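PDB 1W07: peroxisomal acyl-coenzyme A oxidase 1 from Arabidopsis thaliana, which uses FAD to desaturate long- and medium-chain acyl-CoAs to 2-trans-enoyl-CoAs in peroxisomes, passing the electrons to oxygen to give hydrogen peroxide. Local coordinates for residues S215-T227 with S236-R248. The protein carries 1 engineered substitution. Sequence-based numbering, arbitrary orientation.
Sequences SPLPNITVGDIGT and SMDNGFLMFDHVR
Phe241 lays its ring across Gly223 in the antiparallel pairing of strands 220-224 and 240-244, part of the β-rich middle domain of the acyl-CoA dehydrogenase/oxidase fold. With chi1 at 58°, CG stands between the backbone N and the carbonyl carbon, which swings the ring over the neighbouring strand instead of along its own. Gly223 CA lies 3.8 Å from the centroid of the Phe241 ring, a CH-pi contact over one face; glycine suits this place, since with no side chain it lets the ring settle directly on the backbone. Thr221 CG2, Asp224 O and Ile225 CG2 line the ring edge, and Phe630 of the second subunit meets the ring edge-to-face.

Beside Phe241, Thr221 and Met243 form a hydrogen-bonded pair, their side chains lying alongside each other; the bent end of Met243 brings CE to 3.7 Å from Thr221 CG2. The opposite face carries Ile220, Val222, Leu242 and Phe244, all apolar; β-branched Ile220, Thr221 and Val222 suit an extended strand. Ile220 turns CG2 to Leu242 CD1, while its CD1 reaches Val247 CG2, at a tight 3.5 Å, and Phe244 CD2, the Ile220 and Phe244 side chains pointing the same way. At the exposed end, one water donates to both Asn219 OD1 and Asp245 OD2; asparagine tolerates the positive phi (71°) of this third position in the type II turn Leu217-Ile220.

The other end reaches the FAD pocket. Asn239, whose side chain touches FAD, gives ND2 to Trp175 O, and its backbone O accepts from Ile225 N. Asp224, salt-bridged to Arg58, begins an Asx turn: its OD1 accepts the N-H of Gly226, with N at 2.7 Å, from above the carboxylate plane.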
ATOM      1  N   SER B 215      -7.435  30.488  24.220  1.00 27.51           N
ATOM      2  CA  SER B 215      -6.390  30.000  25.101  1.00 27.74           C
ATOM      3  C   SER B 215      -6.869  28.768  25.868  1.00 26.30           C
ATOM      4  O   SER B 215      -8.023  28.689  26.297  1.00 26.72           O
ATOM      5  CB  SER B 215      -5.963  31.100  26.083  1.00 28.30           C
ATOM      6  OG  SER B 215      -6.980  31.356  27.032  1.00 36.53           O
ATOM      7  N   PRO B 216      -5.991  27.767  26.018  1.00 24.28           N
ATOM      8  CA  PRO B 216      -6.326  26.536  26.729  1.00 25.65           C
ATOM      9  C   PRO B 216      -6.750  26.845  28.162  1.00 28.74           C
ATOM     10  O   PRO B 216      -6.097  27.636  28.838  1.00 26.38           O
ATOM     11  CB  PRO B 216      -5.019  25.754  26.684  1.00 25.09           C
ATOM     12  CG  PRO B 216      -4.433  26.178  25.387  1.00 27.01           C
ATOM     13  CD  PRO B 216      -4.658  27.667  25.401  1.00 24.30           C
ATOM     14  N   LEU B 217      -7.836  26.232  28.629  1.00 30.02           N
ATOM     15  CA  LEU B 217      -8.291  26.488  29.994  1.00 30.13           C
ATOM     16  C   LEU B 217      -7.296  25.934  31.005  1.00 30.57           C
ATOM     17  O   LEU B 217      -6.456  25.095  30.674  1.00 31.56           O
ATOM     18  CB  LEU B 217      -9.675  25.877  30.246  1.00 29.76           C
ATOM     19  CG  LEU B 217     -10.850  26.367  29.383  1.00 32.09           C
ATOM     20  CD1 LEU B 217     -12.155  26.121  30.131  1.00 28.81           C
ATOM     21  CD2 LEU B 217     -10.696  27.853  29.071  1.00 30.41           C
ATOM     22  N   PRO B 218      -7.373  26.403  32.261  1.00 31.57           N
ATOM     23  CA  PRO B 218      -6.477  25.956  33.325  1.00 29.01           C
ATOM     24  C   PRO B 218      -6.366  24.434  33.442  1.00 25.47           C
ATOM     25  O   PRO B 218      -7.374  23.728  33.395  1.00 25.47           O
ATOM     26  CB  PRO B 218      -7.101  26.584  34.572  1.00 31.19           C
ATOM     27  CG  PRO B 218      -7.623  27.886  34.039  1.00 31.22           C
ATOM     28  CD  PRO B 218      -8.300  27.441  32.760  1.00 32.06           C
ATOM     29  N   ASN B 219      -5.136  23.947  33.578  1.00 23.00           N
ATOM     30  CA  ASN B 219      -4.850  22.521  33.733  1.00 25.54           C
ATOM     31  C   ASN B 219      -5.077  21.675  32.478  1.00 25.96           C
ATOM     32  O   ASN B 219      -5.090  20.439  32.532  1.00 24.37           O
ATOM     33  CB  ASN B 219      -5.661  21.960  34.899  1.00 24.90           C
ATOM     34  CG  ASN B 219      -5.318  22.641  36.212  1.00 29.36           C
ATOM     35  OD1 ASN B 219      -4.144  22.858  36.517  1.00 28.09           O
ATOM     36  ND2 ASN B 219      -6.336  22.981  36.993  1.00 31.25           N
ATOM     37  N   ILE B 220      -5.239  22.342  31.342  1.00 24.46           N
ATOM     38  CA  ILE B 220      -5.448  21.657  30.078  1.00 23.45           C
ATOM     39  C   ILE B 220      -4.183  21.707  29.233  1.00 23.61           C
ATOM     40  O   ILE B 220      -3.673  22.782  28.937  1.00 24.53           O
ATOM     41  CB  ILE B 220      -6.603  22.306  29.273  1.00 25.01           C
ATOM     42  CG1 ILE B 220      -7.932  22.110  30.005  1.00 23.86           C
ATOM     43  CG2 ILE B 220      -6.676  21.698  27.866  1.00 21.87           C
ATOM     44  CD1 ILE B 220      -8.399  20.667  30.060  1.00 26.29           C
ATOM     45  N   THR B 221      -3.685  20.533  28.855  1.00 24.05           N
ATOM     46  CA  THR B 221      -2.502  20.417  28.001  1.00 22.20           C
ATOM     47  C   THR B 221      -3.000  19.817  26.687  1.00 21.31           C
ATOM     48  O   THR B 221      -3.449  18.670  26.662  1.00 19.52           O
ATOM     49  CB  THR B 221      -1.455  19.492  28.628  1.00 23.95           C
ATOM     50  OG1 THR B 221      -1.005  20.049  29.866  1.00 25.74           O
ATOM     51  CG2 THR B 221      -0.260  19.319  27.704  1.00 23.96           C
ATOM     52  N   VAL B 222      -2.939  20.598  25.612  1.00 17.18           N
ATOM     53  CA  VAL B 222      -3.414  20.140  24.308  1.00 18.66           C
ATOM     54  C   VAL B 222      -2.482  20.555  23.170  1.00 19.75           C
ATOM     55  O   VAL B 222      -1.813  21.584  23.241  1.00 21.49           O
ATOM     56  CB  VAL B 222      -4.854  20.673  24.028  1.00 18.65           C
ATOM     57  CG1 VAL B 222      -4.856  22.205  24.009  1.00 20.07           C
ATOM     58  CG2 VAL B 222      -5.382  20.118  22.713  1.00 17.18           C
ATOM     59  N   GLY B 223      -2.437  19.745  22.115  1.00 18.80           N
ATOM     60  CA  GLY B 223      -1.578  20.054  20.987  1.00 15.67           C
ATOM     61  C   GLY B 223      -1.789  19.059  19.862  1.00 16.42           C
ATOM     62  O   GLY B 223      -2.626  18.161  19.977  1.00 13.42           O
ATOM     63  N   ASP B 224      -1.023  19.228  18.787  1.00 12.56           N
ATOM     64  CA  ASP B 224      -1.093  18.365  17.612  1.00 13.69           C
ATOM     65  C   ASP B 224      -0.113  17.214  17.768  1.00 14.41           C
ATOM     66  O   ASP B 224       0.988  17.392  18.289  1.00 11.84           O
ATOM     67  CB  ASP B 224      -0.786  19.204  16.359  1.00 14.32           C
ATOM     68  CG  ASP B 224      -0.895  18.413  15.071  1.00 18.27           C
ATOM     69  OD1 ASP B 224       0.104  17.775  14.681  1.00 21.77           O
ATOM     70  OD2 ASP B 224      -1.984  18.421  14.455  1.00 17.04           O
ATOM     71  N   ILE B 225      -0.496  16.026  17.301  1.00 17.00           N
ATOM     72  CA  ILE B 225       0.368  14.853  17.454  1.00 17.19           C
ATOM     73  C   ILE B 225       1.461  14.692  16.399  1.00 17.64           C
ATOM     74  O   ILE B 225       2.313  13.811  16.523  1.00 17.35           O
ATOM     75  CB  ILE B 225      -0.447  13.554  17.482  1.00 19.35           C
ATOM     76  CG1 ILE B 225      -1.189  13.361  16.146  1.00 17.67           C
ATOM     77  CG2 ILE B 225      -1.434  13.587  18.640  1.00 14.67           C
ATOM     78  CD1 ILE B 225      -1.834  11.998  16.026  1.00 17.35           C
ATOM     79  N   GLY B 226       1.447  15.532  15.368  1.00 16.42           N
ATOM     80  CA  GLY B 226       2.490  15.423  14.365  1.00 17.32           C
ATOM     81  C   GLY B 226       2.057  15.105  12.945  1.00 16.73           C
ATOM     82  O   GLY B 226       0.893  14.815  12.672  1.00 17.59           O
ATOM     83  N   THR B 227       3.024  15.157  12.033  1.00 17.12           N
ATOM     84  CA  THR B 227       2.784  14.908  10.623  1.00 16.05           C
ATOM     85  C   THR B 227       2.465  13.445  10.354  1.00 16.07           C
ATOM     86  O   THR B 227       3.074  12.537  10.923  1.00 14.90           O
ATOM     87  CB  THR B 227       3.999  15.357   9.767  1.00 16.95           C
ATOM     88  OG1 THR B 227       4.197  16.758   9.951  1.00 25.00           O
ATOM     89  CG2 THR B 227       3.755  15.083   8.284  1.00 15.87           C
ATOM     90  N   SER B 236      -4.158  18.068   6.986  1.00 17.07           N
ATOM     91  CA  SER B 236      -4.955  19.282   7.093  1.00 18.88           C
ATOM     92  C   SER B 236      -5.780  19.139   8.378  1.00 19.00           C
ATOM     93  O   SER B 236      -6.372  20.110   8.861  1.00 16.22           O
ATOM     94  CB  SER B 236      -5.895  19.412   5.900  1.00 16.28           C
ATOM     95  OG  SER B 236      -6.641  18.225   5.716  1.00 16.05           O
ATOM     96  N   MET B 237      -5.820  17.918   8.912  1.00 17.03           N
ATOM     97  CA  MET B 237      -6.561  17.617  10.132  1.00 16.82           C
ATOM     98  C   MET B 237      -5.648  17.806  11.329  1.00 18.73           C
ATOM     99  O   MET B 237      -4.491  17.377  11.316  1.00 16.29           O
ATOM    100  CB  MET B 237      -7.067  16.166  10.110  1.00 17.91           C
ATOM    101  CG  MET B 237      -7.834  15.694  11.367  1.00 16.40           C
ATOM    102  SD  MET B 237      -9.527  16.368  11.476  1.00 17.81           S
ATOM    103  CE  MET B 237     -10.424  15.353  10.277  1.00 11.47           C
ATOM    104  N   ASP B 238      -6.160  18.466  12.362  1.00 16.63           N
ATOM    105  CA  ASP B 238      -5.370  18.666  13.564  1.00 16.69           C
ATOM    106  C   ASP B 238      -5.651  17.566  14.581  1.00 19.57           C
ATOM    107  O   ASP B 238      -6.398  17.774  15.540  1.00 18.96           O
ATOM    108  CB  ASP B 238      -5.654  20.041  14.193  1.00 15.00           C
ATOM    109  CG  ASP B 238      -7.129  20.286  14.422  1.00 20.47           C
ATOM    110  OD1 ASP B 238      -7.478  20.810  15.503  1.00 19.81           O
ATOM    111  OD2 ASP B 238      -7.945  19.976  13.522  1.00 18.38           O
ATOM    112  N   ASN B 239      -5.068  16.387  14.354  1.00 16.08           N
ATOM    113  CA  ASN B 239      -5.239  15.281  15.292  1.00 12.13           C
ATOM    114  C   ASN B 239      -4.383  15.642  16.490  1.00 12.98           C
ATOM    115  O   ASN B 239      -3.220  16.043  16.342  1.00 13.95           O
ATOM    116  CB  ASN B 239      -4.784  13.953  14.675  1.00 11.95           C
ATOM    117  CG  ASN B 239      -5.664  13.528  13.518  1.00 13.18           C
ATOM    118  OD1 ASN B 239      -5.330  13.750  12.358  1.00 13.09           O
ATOM    119  ND2 ASN B 239      -6.817  12.940  13.835  1.00 12.76           N
ATOM    120  N   GLY B 240      -4.939  15.529  17.686  1.00 14.80           N
ATOM    121  CA  GLY B 240      -4.144  15.952  18.812  1.00 17.47           C
ATOM    122  C   GLY B 240      -4.051  15.079  20.026  1.00 18.18           C
ATOM    123  O   GLY B 240      -4.517  13.939  20.056  1.00 17.56           O
ATOM    124  N   PHE B 241      -3.389  15.623  21.035  1.00 18.67           N
ATOM    125  CA  PHE B 241      -3.255  14.915  22.288  1.00 15.76           C
ATOM    126  C   PHE B 241      -3.907  15.814  23.325  1.00 16.69           C
ATOM    127  O   PHE B 241      -4.144  16.996  23.070  1.00 15.34           O
ATOM    128  CB  PHE B 241      -1.780  14.641  22.595  1.00 17.06           C
ATOM    129  CG  PHE B 241      -0.933  15.871  22.659  1.00 19.52           C
ATOM    130  CD1 PHE B 241      -0.922  16.673  23.798  1.00 17.64           C
ATOM    131  CD2 PHE B 241      -0.120  16.218  21.581  1.00 16.86           C
ATOM    132  CE1 PHE B 241      -0.099  17.812  23.861  1.00 15.95           C
ATOM    133  CE2 PHE B 241       0.695  17.341  21.633  1.00 15.90           C
ATOM    134  CZ  PHE B 241       0.703  18.144  22.786  1.00 14.97           C
ATOM    135  N   LEU B 242      -4.218  15.255  24.484  1.00 19.58           N
ATOM    136  CA  LEU B 242      -4.875  16.031  25.528  1.00 21.45           C
ATOM    137  C   LEU B 242      -4.658  15.382  26.877  1.00 20.48           C
ATOM    138  O   LEU B 242      -4.896  14.188  27.041  1.00 23.51           O
ATOM    139  CB  LEU B 242      -6.377  16.122  25.244  1.00 21.14           C
ATOM    140  CG  LEU B 242      -7.301  16.741  26.310  1.00 23.14           C
ATOM    141  CD1 LEU B 242      -6.888  18.172  26.593  1.00 23.62           C
ATOM    142  CD2 LEU B 242      -8.737  16.698  25.812  1.00 22.39           C
ATOM    143  N   MET B 243      -4.208  16.175  27.840  1.00 22.89           N
ATOM    144  CA  MET B 243      -3.964  15.682  29.190  1.00 22.60           C
ATOM    145  C   MET B 243      -4.713  16.602  30.161  1.00 23.29           C
ATOM    146  O   MET B 243      -4.803  17.809  29.937  1.00 21.75           O
ATOM    147  CB  MET B 243      -2.459  15.697  29.522  1.00 23.37           C
ATOM    148  CG  MET B 243      -1.550  14.824  28.623  1.00 27.82           C
ATOM    149  SD  MET B 243       0.116  14.496  29.319  1.00 37.85           S
ATOM    150  CE  MET B 243       0.813  16.130  29.357  1.00 33.13           C
ATOM    151  N   PHE B 244      -5.263  16.030  31.226  1.00 25.26           N
ATOM    152  CA  PHE B 244      -5.975  16.815  32.222  1.00 23.97           C
ATOM    153  C   PHE B 244      -5.252  16.713  33.560  1.00 24.27           C
ATOM    154  O   PHE B 244      -4.925  15.613  34.005  1.00 24.29           O
ATOM    155  CB  PHE B 244      -7.406  16.310  32.404  1.00 19.46           C
ATOM    156  CG  PHE B 244      -8.137  16.064  31.120  1.00 20.35           C
ATOM    157  CD1 PHE B 244      -7.984  14.861  30.439  1.00 20.65           C
ATOM    158  CD2 PHE B 244      -8.997  17.022  30.603  1.00 20.82           C
ATOM    159  CE1 PHE B 244      -8.675  14.612  29.263  1.00 22.15           C
ATOM    160  CE2 PHE B 244      -9.697  16.783  29.427  1.00 22.15           C
ATOM    161  CZ  PHE B 244      -9.537  15.577  28.757  1.00 21.02           C
ATOM    162  N   ASP B 245      -4.982  17.852  34.194  1.00 26.84           N
ATOM    163  CA  ASP B 245      -4.332  17.847  35.504  1.00 27.10           C
ATOM    164  C   ASP B 245      -5.441  18.161  36.507  1.00 26.71           C
ATOM    165  O   ASP B 245      -5.609  19.302  36.922  1.00 28.32           O
ATOM    166  CB  ASP B 245      -3.232  18.912  35.594  1.00 26.02           C
ATOM    167  CG  ASP B 245      -2.424  18.807  36.885  1.00 29.95           C
ATOM    168  OD1 ASP B 245      -2.870  18.078  37.792  1.00 25.12           O
ATOM    169  OD2 ASP B 245      -1.351  19.440  36.996  1.00 28.93           O
ATOM    170  N   HIS B 246      -6.209  17.139  36.869  1.00 28.45           N
ATOM    171  CA  HIS B 246      -7.314  17.294  37.807  1.00 29.09           C
ATOM    172  C   HIS B 246      -8.278  18.401  37.377  1.00 30.67           C
ATOM    173  O   HIS B 246      -8.623  19.285  38.166  1.00 32.97           O
ATOM    174  CB  HIS B 246      -6.767  17.579  39.209  1.00 27.75           C
ATOM    175  CG  HIS B 246      -5.888  16.490  39.741  1.00 26.98           C
ATOM    176  ND1 HIS B 246      -6.371  15.242  40.074  1.00 26.54           N
ATOM    177  CD2 HIS B 246      -4.554  16.450  39.965  1.00 26.00           C
ATOM    178  CE1 HIS B 246      -5.369  14.479  40.476  1.00 25.96           C
ATOM    179  NE2 HIS B 246      -4.257  15.189  40.421  1.00 25.74           N
ATOM    180  N   VAL B 247      -8.711  18.345  36.122  1.00 28.69           N
ATOM    181  CA  VAL B 247      -9.651  19.324  35.593  1.00 27.83           C
ATOM    182  C   VAL B 247     -11.021  19.075  36.213  1.00 28.30           C
ATOM    183  O   VAL B 247     -11.414  17.927  36.424  1.00 29.77           O
ATOM    184  CB  VAL B 247      -9.760  19.218  34.046  1.00 27.75           C
ATOM    185  CG1 VAL B 247     -10.916  20.070  33.539  1.00 27.65           C
ATOM    186  CG2 VAL B 247      -8.462  19.675  33.409  1.00 24.09           C
ATOM    187  N   ARG B 248     -11.744  20.152  36.500  1.00 27.97           N
ATOM    188  CA  ARG B 248     -13.059  20.050  37.114  1.00 28.61           C
ATOM    189  C   ARG B 248     -14.194  20.521  36.210  1.00 27.73           C
ATOM    190  O   ARG B 248     -14.108  21.565  35.561  1.00 26.25           O
ATOM    191  CB  ARG B 248     -13.074  20.838  38.434  1.00 32.00           C
ATOM    192  CG  ARG B 248     -12.270  20.203  39.569  1.00 31.23           C
ATOM    193  CD  ARG B 248     -12.205  21.111  40.801  1.00 30.51           C
ATOM    194  NE  ARG B 248     -11.578  20.439  41.940  1.00 32.26           N
ATOM    195  CZ  ARG B 248     -12.219  19.641  42.791  1.00 32.41           C
ATOM    196  NH1 ARG B 248     -13.518  19.419  42.650  1.00 27.09           N
ATOM    197  NH2 ARG B 248     -11.554  19.043  43.769  1.00 34.84           N
TER
HETATM  198  O   HOH W   1      -1.744  21.707  35.895  1.00 37.15           O
HETATM  199  O   HOH W   2      -1.671  15.609  13.589  1.00 14.66           O